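Local structure of discoidin-2 (Dictyostelium discoideum, 2VMC) at residues 169-174 and 243-248; 216-221 and 239-244; 185-190 and 233-238. The protein binds galactose and N-acetylgalactosamine as a trimeric lectin and may take part in spore formation, including that of the spore coat. One frame throughout, in Å; residues are numbered along the deposited sequence.

Interaction 1 of 3, residues 169-174 and 243-248; sequences VSIGDR and VYDLTF. With A2G (2-acetamido-2-deoxy-alpha-D-galactopyranose), chain E.
The Arg174 side chain bends twice, about CB-CG and CG-CD, and Tyr244 holds CG anti to the backbone N (chi1 -166°). These torsions lay the guanidinium flat on the Tyr244 ring, with the planes 2° apart. Arg174 CZ sits 3.9 Å from the ring centroid, a cation-pi contact, and CD adds a CH-pi contact over the same face. Over the opposite face lies the A2G of chain E, which Arg218 and Trp238 of a neighbouring subunit hydrogen-bond; its C4 is 3.7 Å from Tyr244 CD1. Arg174 NE and NH2 also grip one acceptor, Tyr244 O. They reach it from the same face of its carbonyl plane, and the oxygen lies in the guanidinium plane. The segments end an antiparallel strand pair, and Tyr244 and Asp245 make a classic beta bulge opposite Asp209, a carbohydrate-binding residue. Val169 and Phe248 are a hydrogen-bonded pair. Next to them, Ser170 OG and Thr247 OG1 share a 2.6 Å hydrogen bond. Ile171 N donates to Leu246 O where strand 163-170 gives way to a loop. Asp245 OD1 takes the Gly172 N-H at 3.0 Å from above the carboxylate plane, and its OD2 pairs with Lys207.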
loop_
_atom_site.group_PDB
_atom_site.type_symbol
_atom_site.label_atom_id
_atom_site.label_comp_id
_atom_site.label_asym_id
_atom_site.label_seq_id
_atom_site.Cartn_x
_atom_site.Cartn_y
_atom_site.Cartn_z
ATOM N N VAL A 169 -20.194 -6.708 20.543
ATOM C CA VAL A 169 -20.184 -7.019 21.962
ATOM C C VAL A 169 -21.526 -6.589 22.587
ATOM O O VAL A 169 -22.061 -5.526 22.254
ATOM C CB VAL A 169 -18.906 -6.437 22.685
ATOM C CG1 VAL A 169 -18.706 -4.966 22.381
ATOM C CG2 VAL A 169 -18.904 -6.723 24.195
ATOM N N SER A 170 -22.050 -7.434 23.469
ATOM C CA SER A 170 -23.335 -7.176 24.162
ATOM C C SER A 170 -23.179 -7.423 25.661
ATOM O O SER A 170 -22.234 -8.110 26.078
ATOM C CB SER A 170 -24.426 -8.129 23.647
ATOM O OG SER A 170 -24.726 -7.927 22.273
ATOM N N ILE A 171 -24.120 -6.917 26.463
ATOM C CA ILE A 171 -24.183 -7.303 27.905
ATOM C C ILE A 171 -24.470 -8.819 28.022
ATOM O O ILE A 171 -23.752 -9.559 28.719
ATOM C CB ILE A 171 -25.252 -6.487 28.708
ATOM C CG1 ILE A 171 -25.026 -4.969 28.527
ATOM C CG2 ILE A 171 -25.201 -6.868 30.214
ATOM C CD1 ILE A 171 -26.108 -4.070 29.106
ATOM N N GLY A 172 -25.506 -9.271 27.328
ATOM C CA GLY A 172 -25.790 -10.702 27.192
ATOM C C GLY A 172 -26.448 -11.300 28.418
ATOM O O GLY A 172 -26.715 -12.503 28.451
ATOM N N ASP A 173 -26.709 -10.461 29.423
ATOM C CA ASP A 173 -27.377 -10.897 30.654
ATOM C C ASP A 173 -28.048 -9.734 31.406
ATOM O O ASP A 173 -28.083 -8.615 30.895
ATOM C CB ASP A 173 -26.420 -11.709 31.570
ATOM C CG ASP A 173 -25.397 -10.848 32.311
ATOM O OD1 ASP A 173 -25.409 -9.588 32.240
ATOM O OD2 ASP A 173 -24.549 -11.466 32.995
ATOM N N ARG A 174 -28.586 -10.009 32.606
ATOM C CA ARG A 174 -29.375 -8.989 33.319
ATOM C C ARG A 174 -28.572 -8.152 34.343
ATOM O O ARG A 174 -29.153 -7.558 35.270
ATOM C CB ARG A 174 -30.621 -9.607 33.982
ATOM C CG ARG A 174 -31.464 -10.498 33.070
ATOM C CD ARG A 174 -32.161 -9.743 31.911
ATOM N NE ARG A 174 -31.289 -9.422 30.757
ATOM C CZ ARG A 174 -30.921 -10.276 29.791
ATOM N NH1 ARG A 174 -31.333 -11.544 29.822
ATOM N NH2 ARG A 174 -30.142 -9.864 28.777
ATOM N N VAL A 243 -31.515 -1.539 32.543
ATOM C CA VAL A 243 -31.036 -1.885 31.198
ATOM C C VAL A 243 -31.016 -3.411 31.041
ATOM O O VAL A 243 -30.279 -4.104 31.739
ATOM C CB VAL A 243 -29.631 -1.256 30.909
ATOM C CG1 VAL A 243 -29.118 -1.706 29.538
ATOM C CG2 VAL A 243 -29.680 0.274 31.014
ATOM N N TYR A 244 -31.859 -3.914 30.137
ATOM C CA TYR A 244 -32.022 -5.353 29.884
ATOM C C TYR A 244 -30.878 -5.908 29.006
ATOM O O TYR A 244 -30.226 -6.913 29.366
ATOM C CB TYR A 244 -33.407 -5.618 29.252
ATOM C CG TYR A 244 -33.828 -7.065 29.256
ATOM C CD1 TYR A 244 -34.676 -7.561 30.262
ATOM C CD2 TYR A 244 -33.405 -7.933 28.255
ATOM C CE1 TYR A 244 -35.084 -8.883 30.254
ATOM C CE2 TYR A 244 -33.807 -9.269 28.231
ATOM C CZ TYR A 244 -34.648 -9.727 29.241
ATOM O OH TYR A 244 -35.044 -11.039 29.246
ATOM N N ASP A 245 -30.613 -5.240 27.881
ATOM C CA ASP A 245 -29.442 -5.575 27.033
ATOM C C ASP A 245 -29.018 -4.358 26.195
ATOM O O ASP A 245 -29.821 -3.435 25.971
ATOM C CB ASP A 245 -29.760 -6.785 26.133
ATOM C CG ASP A 245 -28.508 -7.501 25.597
ATOM O OD1 ASP A 245 -27.393 -7.284 26.113
ATOM O OD2 ASP A 245 -28.657 -8.310 24.645
ATOM N N LEU A 246 -27.746 -4.342 25.776
ATOM C CA LEU A 246 -27.221 -3.339 24.833
ATOM C C LEU A 246 -26.235 -4.063 23.943
ATOM O O LEU A 246 -25.546 -4.974 24.434
ATOM C CB LEU A 246 -26.460 -2.217 25.549
ATOM C CG LEU A 246 -27.267 -1.188 26.348
ATOM C CD1 LEU A 246 -26.334 -0.355 27.272
ATOM C CD2 LEU A 246 -28.136 -0.298 25.443
ATOM N N THR A 247 -26.181 -3.683 22.666
ATOM C CA THR A 247 -25.166 -4.230 21.715
ATOM C C THR A 247 -24.424 -3.112 20.961
ATOM O O THR A 247 -25.043 -2.159 20.499
ATOM C CB THR A 247 -25.805 -5.199 20.672
ATOM O OG1 THR A 247 -26.537 -6.234 21.352
ATOM C CG2 THR A 247 -24.725 -5.846 19.764
ATOM N N PHE A 248 -23.100 -3.247 20.849
ATOM C CA PHE A 248 -22.272 -2.350 20.040
ATOM C C PHE A 248 -21.495 -3.139 18.966
ATOM O O PHE A 248 -21.047 -4.269 19.215
ATOM C CB PHE A 248 -21.249 -1.620 20.931
ATOM C CG PHE A 248 -21.858 -0.616 21.875
ATOM C CD1 PHE A 248 -21.992 0.730 21.494
ATOM C CD2 PHE A 248 -22.276 -1.003 23.172
ATOM C CE1 PHE A 248 -22.568 1.694 22.368
ATOM C CE2 PHE A 248 -22.833 -0.032 24.075
ATOM C CZ PHE A 248 -22.995 1.305 23.660
HETATM O O5 A2G E . -39.607 -7.790 28.462
HETATM C C1 A2G E . -39.695 -9.029 27.754
HETATM O O1 A2G E . -39.320 -10.108 28.620
HETATM C C2 A2G E . -38.773 -9.006 26.537
HETATM N N2 A2G E . -38.770 -10.297 25.856
HETATM C C3 A2G E . -37.321 -8.591 26.879
HETATM O O3 A2G E . -36.485 -8.458 25.714
HETATM C C4 A2G E . -37.293 -7.293 27.696
HETATM O O4 A2G E . -37.630 -6.172 26.876
HETATM C C5 A2G E . -38.281 -7.427 28.874
HETATM C C6 A2G E . -38.357 -6.149 29.701
HETATM O O6 A2G E . -39.098 -6.464 30.900
HETATM C C7 A2G E . -39.708 -10.598 24.944
HETATM O O7 A2G E . -40.592 -9.797 24.623
HETATM C C8 A2G E . -39.591 -11.980 24.355
HETATM O O HOH W 1 -28.360 -6.045 31.880
HETATM O O HOH W 2 -29.610 -11.138 26.412
#

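Interaction 2 of 3, residues 216-221 and 239-244. With A2G (2-acetamido-2-deoxy-alpha-D-galactopyranose), chain B; A2G (2-acetamido-2-deoxy-alpha-D-galactopyranose), chain E.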
loop_
_atom_site.group_PDB
_atom_site.type_symbol
_atom_site.label_atom_id
_atom_site.label_comp_id
_atom_site.label_asym_id
_atom_site.label_seq_id
_atom_site.Cartn_x
_atom_site.Cartn_y
_atom_site.Cartn_z
ATOM N N GLN A 216 -36.954 9.195 31.754
ATOM C CA GLN A 216 -35.547 9.477 31.365
ATOM C C GLN A 216 -34.849 8.184 30.926
ATOM O O GLN A 216 -34.822 7.192 31.682
ATOM C CB GLN A 216 -34.745 10.138 32.519
ATOM C CG GLN A 216 -33.404 10.797 32.050
ATOM C CD GLN A 216 -33.650 12.121 31.305
ATOM O OE1 GLN A 216 -34.752 12.682 31.382
ATOM N NE2 GLN A 216 -32.626 12.630 30.608
ATOM N N MET A 217 -34.306 8.201 29.709
ATOM C CA MET A 217 -33.430 7.124 29.203
ATOM C C MET A 217 -31.975 7.479 29.473
ATOM O O MET A 217 -31.558 8.612 29.216
ATOM C CB MET A 217 -33.652 6.891 27.698
ATOM C CG MET A 217 -32.753 5.786 27.054
ATOM S SD MET A 217 -33.059 4.166 27.812
ATOM C CE MET A 217 -34.549 3.661 26.917
ATOM N N ARG A 218 -31.235 6.525 30.052
ATOM C CA ARG A 218 -29.805 6.677 30.347
ATOM C C ARG A 218 -29.028 5.395 29.993
ATOM O O ARG A 218 -29.246 4.339 30.609
ATOM C CB ARG A 218 -29.568 7.035 31.837
ATOM C CG ARG A 218 -30.346 8.253 32.379
ATOM C CD ARG A 218 -30.070 8.429 33.899
ATOM N NE ARG A 218 -30.793 9.571 34.462
ATOM C CZ ARG A 218 -31.961 9.469 35.099
ATOM N NH1 ARG A 218 -32.524 8.277 35.271
ATOM N NH2 ARG A 218 -32.541 10.562 35.598
ATOM N N TRP A 219 -28.125 5.489 29.006
ATOM C CA TRP A 219 -27.183 4.404 28.716
ATOM C C TRP A 219 -25.920 4.966 28.049
ATOM O O TRP A 219 -25.947 6.003 27.391
ATOM C CB TRP A 219 -27.797 3.238 27.874
ATOM C CG TRP A 219 -28.344 3.614 26.481
ATOM C CD1 TRP A 219 -29.657 3.826 26.152
ATOM C CD2 TRP A 219 -27.594 3.791 25.253
ATOM N NE1 TRP A 219 -29.774 4.126 24.808
ATOM C CE2 TRP A 219 -28.527 4.110 24.233
ATOM C CE3 TRP A 219 -26.225 3.710 24.921
ATOM C CZ2 TRP A 219 -28.140 4.359 22.895
ATOM C CZ3 TRP A 219 -25.833 3.954 23.597
ATOM C CH2 TRP A 219 -26.795 4.268 22.592
ATOM N N GLU A 220 -24.812 4.269 28.246
ATOM C CA GLU A 220 -23.556 4.650 27.619
ATOM C C GLU A 220 -22.680 3.416 27.444
ATOM O O GLU A 220 -22.749 2.463 28.233
ATOM C CB GLU A 220 -22.822 5.713 28.466
ATOM C CG GLU A 220 -21.551 6.262 27.825
ATOM C CD GLU A 220 -20.978 7.493 28.508
ATOM O OE1 GLU A 220 -21.495 7.912 29.572
ATOM O OE2 GLU A 220 -20.006 8.058 27.952
ATOM N N GLY A 221 -21.834 3.471 26.424
ATOM C CA GLY A 221 -20.782 2.498 26.233
ATOM C C GLY A 221 -19.495 3.263 26.023
ATOM O O GLY A 221 -19.489 4.373 25.457
ATOM N N GLY A 239 -28.841 6.900 37.415
ATOM C CA GLY A 239 -30.209 7.036 37.931
ATOM C C GLY A 239 -30.765 5.684 38.309
ATOM O O GLY A 239 -30.033 4.813 38.827
ATOM N N ASN A 240 -32.060 5.474 38.061
ATOM C CA ASN A 240 -32.675 4.191 38.373
ATOM C C ASN A 240 -33.071 3.361 37.132
ATOM O O ASN A 240 -33.939 2.488 37.215
ATOM C CB ASN A 240 -33.889 4.388 39.308
ATOM C CG ASN A 240 -33.482 4.937 40.685
ATOM O OD1 ASN A 240 -32.408 4.623 41.210
ATOM N ND2 ASN A 240 -34.322 5.790 41.249
ATOM N N ASN A 241 -32.421 3.611 35.996
ATOM C CA ASN A 241 -32.731 2.851 34.782
ATOM C C ASN A 241 -32.410 1.357 34.895
ATOM O O ASN A 241 -31.355 0.985 35.419
ATOM C CB ASN A 241 -31.974 3.420 33.578
ATOM C CG ASN A 241 -32.472 4.803 33.179
ATOM O OD1 ASN A 241 -32.157 5.779 33.823
ATOM N ND2 ASN A 241 -33.264 4.869 32.110
ATOM N N ALA A 242 -33.322 0.531 34.391
ATOM C CA ALA A 242 -33.116 -0.921 34.256
ATOM C C ALA A 242 -32.782 -1.220 32.791
ATOM O O ALA A 242 -33.671 -1.138 31.894
ATOM C CB ALA A 242 -34.393 -1.687 34.684
ATOM N N VAL A 243 -31.515 -1.539 32.543
ATOM C CA VAL A 243 -31.036 -1.885 31.198
ATOM C C VAL A 243 -31.016 -3.411 31.041
ATOM O O VAL A 243 -30.279 -4.104 31.739
ATOM C CB VAL A 243 -29.631 -1.256 30.909
ATOM C CG1 VAL A 243 -29.118 -1.706 29.538
ATOM C CG2 VAL A 243 -29.680 0.274 31.014
ATOM N N TYR A 244 -31.859 -3.914 30.137
ATOM C CA TYR A 244 -32.022 -5.353 29.884
ATOM C C TYR A 244 -30.878 -5.908 29.006
ATOM O O TYR A 244 -30.226 -6.913 29.366
ATOM C CB TYR A 244 -33.407 -5.618 29.252
ATOM C CG TYR A 244 -33.828 -7.065 29.256
ATOM C CD1 TYR A 244 -34.676 -7.561 30.262
ATOM C CD2 TYR A 244 -33.405 -7.933 28.255
ATOM C CE1 TYR A 244 -35.084 -8.883 30.254
ATOM C CE2 TYR A 244 -33.807 -9.269 28.231
ATOM C CZ TYR A 244 -34.648 -9.727 29.241
ATOM O OH TYR A 244 -35.044 -11.039 29.246
HETATM O O5 A2G B . -31.132 13.523 35.881
HETATM C C1 A2G B . -29.963 13.508 36.704
HETATM O O1 A2G B . -29.586 14.851 37.033
HETATM C C2 A2G B . -28.813 12.817 35.975
HETATM N N2 A2G B . -27.582 12.879 36.756
HETATM C C3 A2G B . -28.563 13.386 34.556
HETATM O O3 A2G B . -27.557 12.657 33.828
HETATM C C4 A2G B . -29.862 13.442 33.744
HETATM O O4 A2G B . -30.275 12.129 33.358
HETATM C C5 A2G B . -30.951 14.130 34.593
HETATM C C6 A2G B . -32.294 14.169 33.876
HETATM O O6 A2G B . -33.155 15.044 34.636
HETATM C C7 A2G B . -27.321 11.966 37.704
HETATM O O7 A2G B . -28.088 11.028 37.941
HETATM C C8 A2G B . -26.028 12.184 38.447
HETATM O O5 A2G E . -39.607 -7.790 28.462
HETATM C C1 A2G E . -39.695 -9.029 27.754
HETATM O O1 A2G E . -39.320 -10.108 28.620
HETATM C C2 A2G E . -38.773 -9.006 26.537
HETATM N N2 A2G E . -38.770 -10.297 25.856
HETATM C C3 A2G E . -37.321 -8.591 26.879
HETATM O O3 A2G E . -36.485 -8.458 25.714
HETATM C C4 A2G E . -37.293 -7.293 27.696
HETATM O O4 A2G E . -37.630 -6.172 26.876
HETATM C C5 A2G E . -38.281 -7.427 28.874
HETATM C C6 A2G E . -38.357 -6.149 29.701
HETATM O O6 A2G E . -39.098 -6.464 30.900
HETATM C C7 A2G E . -39.708 -10.598 24.944
HETATM O O7 A2G E . -40.592 -9.797 24.623
HETATM C C8 A2G E . -39.591 -11.980 24.355
#
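The contact belongs to the carbohydrate-binding site, where Arg218 stands between a bound sugar and Asn241. Arg218 NE donates to O4 of the A2G in chain B at 2.8 Å. Its NH2 donates to the ring oxygen O5 of the same sugar, a longer bond of 3.3 Å. Trp238 also binds this sugar. The third nitrogen, NH1, turns to the protein and meets Asn241 OD1 at 2.9 Å. All three nitrogens of the guanidinium are therefore engaged. The side chain runs extended from CG to NE, which carries the group out to the sugar. Asn241 crosses it at about a right angle, and the amide and guanidinium planes stand 83° apart. Asn241 ND2 donates to Gln216 O at 2.8 Å, with an N-H...O angle of 158°, and also to His211 O of the same chain. Two three-stranded antiparallel sheets make the beta-sandwich of this H-type lectin domain. Asn241 ties the loop before strand 242-254 of one sheet to the start of strand 216-224 in the other, and acts as a second-shell residue behind Arg218. NH1 also forms a salt bridge with Asp213, which should further steady the charge. Gly239 CA lies over one face of the guanidinium, 3.7 Å from Arg218 NH1. Gln216 CG covers part of the opposite face, and Gln216 CD touches the sugar at C6, 3.6 Å away. The amide of Gln216 is bound by His211 and Asp209 of a neighbouring subunit, whose strand continues the sheet of 216-224 by antiparallel pairing.

Interaction 3 of 3, residues 185-190 and 233-238. With A2G (2-acetamido-2-deoxy-alpha-D-galactopyranose), chain B.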
loop_
_atom_site.group_PDB
_atom_site.type_symbol
_atom_site.label_atom_id
_atom_site.label_comp_id
_atom_site.label_asym_id
_atom_site.label_seq_id
_atom_site.Cartn_x
_atom_site.Cartn_y
_atom_site.Cartn_z
ATOM N N ILE A 185 -20.804 -2.542 34.007
ATOM C CA ILE A 185 -20.223 -3.878 33.840
ATOM C C ILE A 185 -19.217 -3.831 32.703
ATOM O O ILE A 185 -19.295 -2.963 31.818
ATOM C CB ILE A 185 -21.260 -5.026 33.597
ATOM C CG1 ILE A 185 -22.187 -4.748 32.402
ATOM C CG2 ILE A 185 -22.051 -5.333 34.878
ATOM C CD1 ILE A 185 -21.623 -5.281 31.083
ATOM N N VAL A 186 -18.268 -4.756 32.735
ATOM C CA VAL A 186 -17.237 -4.773 31.720
ATOM C C VAL A 186 -17.358 -6.052 30.923
ATOM O O VAL A 186 -17.550 -7.123 31.493
ATOM C CB VAL A 186 -15.806 -4.678 32.339
ATOM C CG1 VAL A 186 -14.783 -4.596 31.235
ATOM C CG2 VAL A 186 -15.690 -3.457 33.187
ATOM N N ARG A 187 -17.249 -5.938 29.603
ATOM C CA ARG A 187 -17.075 -7.122 28.757
ATOM C C ARG A 187 -15.697 -7.056 28.110
ATOM O O ARG A 187 -15.410 -6.108 27.370
ATOM C CB ARG A 187 -18.195 -7.225 27.695
ATOM C CG ARG A 187 -19.611 -7.487 28.275
ATOM C CD ARG A 187 -19.706 -8.883 28.905
ATOM N NE ARG A 187 -20.968 -9.088 29.612
ATOM C CZ ARG A 187 -21.150 -8.954 30.925
ATOM N NH1 ARG A 187 -20.148 -8.619 31.728
ATOM N NH2 ARG A 187 -22.356 -9.167 31.443
ATOM N N HIS A 188 -14.831 -8.024 28.415
ATOM C CA HIS A 188 -13.543 -8.042 27.739
ATOM C C HIS A 188 -13.664 -8.660 26.372
ATOM O O HIS A 188 -14.269 -9.723 26.186
ATOM C CB HIS A 188 -12.386 -8.673 28.530
ATOM C CG HIS A 188 -11.039 -8.265 28.006
ATOM N ND1 HIS A 188 -10.354 -7.162 28.477
ATOM C CD2 HIS A 188 -10.283 -8.775 27.006
ATOM C CE1 HIS A 188 -9.226 -7.029 27.808
ATOM N NE2 HIS A 188 -9.159 -7.995 26.909
ATOM N N VAL A 189 -13.077 -7.964 25.415
ATOM C CA VAL A 189 -13.108 -8.376 24.020
ATOM C C VAL A 189 -11.682 -8.728 23.612
ATOM O O VAL A 189 -10.737 -8.014 23.952
ATOM C CB VAL A 189 -13.665 -7.241 23.114
ATOM C CG1 VAL A 189 -13.673 -7.656 21.644
ATOM C CG2 VAL A 189 -15.076 -6.836 23.584
ATOM N N LYS A 190 -11.545 -9.852 22.913
ATOM C CA LYS A 190 -10.256 -10.274 22.354
ATOM C C LYS A 190 -10.320 -10.105 20.841
ATOM O O LYS A 190 -11.228 -10.641 20.201
ATOM C CB LYS A 190 -10.001 -11.744 22.707
ATOM C CG LYS A 190 -8.542 -12.084 23.001
ATOM C CD LYS A 190 -8.380 -13.566 23.305
ATOM C CE LYS A 190 -6.929 -13.919 23.592
ATOM N NZ LYS A 190 -6.752 -15.369 23.875
ATOM N N LEU A 233 -15.138 -3.245 26.847
ATOM C CA LEU A 233 -16.341 -2.441 26.603
ATOM C C LEU A 233 -17.009 -2.295 27.967
ATOM O O LEU A 233 -17.488 -3.270 28.548
ATOM C CB LEU A 233 -17.313 -3.106 25.612
ATOM C CG LEU A 233 -18.357 -2.227 24.856
ATOM C CD1 LEU A 233 -19.124 -1.206 25.747
ATOM C CD2 LEU A 233 -17.749 -1.504 23.700
ATOM N N THR A 234 -16.996 -1.076 28.480
ATOM C CA THR A 234 -17.670 -0.796 29.718
ATOM C C THR A 234 -19.073 -0.292 29.389
ATOM O O THR A 234 -19.231 0.687 28.660
ATOM C CB THR A 234 -16.864 0.204 30.545
ATOM O OG1 THR A 234 -15.574 -0.367 30.832
ATOM C CG2 THR A 234 -17.598 0.561 31.835
ATOM N N PHE A 235 -20.077 -0.993 29.916
ATOM C CA PHE A 235 -21.496 -0.660 29.700
ATOM C C PHE A 235 -21.966 0.052 30.954
ATOM O O PHE A 235 -21.706 -0.426 32.066
ATOM C CB PHE A 235 -22.336 -1.940 29.496
ATOM C CG PHE A 235 -22.078 -2.665 28.190
ATOM C CD1 PHE A 235 -22.909 -2.460 27.089
ATOM C CD2 PHE A 235 -21.037 -3.596 28.074
ATOM C CE1 PHE A 235 -22.690 -3.146 25.873
ATOM C CE2 PHE A 235 -20.807 -4.277 26.856
ATOM C CZ PHE A 235 -21.646 -4.053 25.763
ATOM N N ILE A 236 -22.665 1.178 30.784
ATOM C CA ILE A 236 -22.923 2.104 31.879
ATOM C C ILE A 236 -24.401 2.504 31.906
ATOM O O ILE A 236 -24.977 2.806 30.849
ATOM C CB ILE A 236 -22.087 3.400 31.674
ATOM C CG1 ILE A 236 -20.606 3.052 31.433
ATOM C CG2 ILE A 236 -22.301 4.399 32.857
ATOM C CD1 ILE A 236 -19.763 4.222 31.004
ATOM N N THR A 237 -24.993 2.512 33.102
ATOM C CA THR A 237 -26.281 3.189 33.304
ATOM C C THR A 237 -26.210 3.911 34.644
ATOM O O THR A 237 -25.249 3.716 35.399
ATOM C CB THR A 237 -27.525 2.241 33.145
ATOM O OG1 THR A 237 -28.728 3.024 33.028
ATOM C CG2 THR A 237 -27.649 1.214 34.293
ATOM N N TRP A 238 -27.171 4.791 34.900
ATOM C CA TRP A 238 -27.182 5.596 36.144
ATOM C C TRP A 238 -28.622 6.053 36.416
ATOM O O TRP A 238 -29.543 5.593 35.742
ATOM C CB TRP A 238 -26.142 6.752 36.123
ATOM C CG TRP A 238 -26.384 7.845 35.059
ATOM C CD1 TRP A 238 -26.847 9.106 35.289
ATOM C CD2 TRP A 238 -26.114 7.766 33.642
ATOM N NE1 TRP A 238 -26.926 9.811 34.114
ATOM C CE2 TRP A 238 -26.492 9.013 33.079
ATOM C CE3 TRP A 238 -25.631 6.755 32.791
ATOM C CZ2 TRP A 238 -26.386 9.290 31.688
ATOM C CZ3 TRP A 238 -25.514 7.021 31.408
ATOM C CH2 TRP A 238 -25.905 8.286 30.867
HETATM O O5 A2G B . -31.132 13.523 35.881
HETATM C C1 A2G B . -29.963 13.508 36.704
HETATM O O1 A2G B . -29.586 14.851 37.033
HETATM C C2 A2G B . -28.813 12.817 35.975
HETATM N N2 A2G B . -27.582 12.879 36.756
HETATM C C3 A2G B . -28.563 13.386 34.556
HETATM O O3 A2G B . -27.557 12.657 33.828
HETATM C C4 A2G B . -29.862 13.442 33.744
HETATM O O4 A2G B . -30.275 12.129 33.358
HETATM C C5 A2G B . -30.951 14.130 34.593
HETATM C C6 A2G B . -32.294 14.169 33.876
HETATM O O6 A2G B . -33.155 15.044 34.636
HETATM C C7 A2G B . -27.321 11.966 37.704
HETATM O O7 A2G B . -28.088 11.028 37.941
HETATM C C8 A2G B . -26.028 12.184 38.447
#
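Ile185 meets Phe235 as a hydrogen-bonded antiparallel pair. Ile185 N donates to Phe235 O, and Phe235 N donates back to Ile185 O at 2.8 Å. The side chain of Ile185 holds CG1 between its backbone N and carbonyl carbon (chi1 55°), which brings CD1 obliquely to the Phe235 ring, 3.5 Å from CD2. Val186 comes next, opposite Thr234 in a non-hydrogen-bonded pair on the other face of the sheet. Val186 CG2 stands 3.9 Å from Thr234 OG1, and that hydroxyl is bound by Glu224. Arg187 closes the register with Leu233, and their backbones exchange two bonds, Arg187 N to Leu233 O and Leu233 N to Arg187 O, both 2.9 Å. Arg187 CG, anti to the carbonyl carbon (chi1 -66°), touches Phe235 CE2 at 3.7 Å, and a bend at the next bond turns the rest of the chain away from the ring. Ile185 CD1 lies over one face of the guanidinium. NH1 donates to Val186 O at 3.0 Å, NE to Ile171 O, and NH2 forms a salt bridge with Asp173. Leu233 CD1, from the same strand, covers one face of the Phe235 ring. Strands 183-190 and 230-237 are neighbours in one sheet. Strand 230-237 leads straight to Trp238, a carbohydrate-binding residue, whose NE1 donates to O3 of the A2G in chain B at 2.9 Å. The pairing is mixed in character: the aliphatic part of Arg187 joins the apolar face with Ile185 and Phe235, while its three nitrogens are satisfied by polar partners, which probably lets its charge lie beside that apolar cluster.

The three contacts lie close together in the lectin-like domain, with centres 9 to 13 Å apart. Interaction 1 joins strands 163-170 and 242-254 of one antiparallel sheet. Interaction 3 joins 183-190 and 230-237 of the other, and is nested in the loop that interaction 1 closes. Interaction 2 links the two sheets; it shares Val243 and Tyr244 with interaction 1, and its segments alternate with those of interaction 3. Phe248 CD2 packs on Phe235 CE1 (3.5 Å), and Thr237 OG1 is hydrogen-bonded to Arg218 O (2.8 Å). Interactions 2 and 3 share the chain B sugar. The chain E sugar reaches Tyr244 from a neighbouring subunit, placing carbohydrate sites between subunits of the trimer.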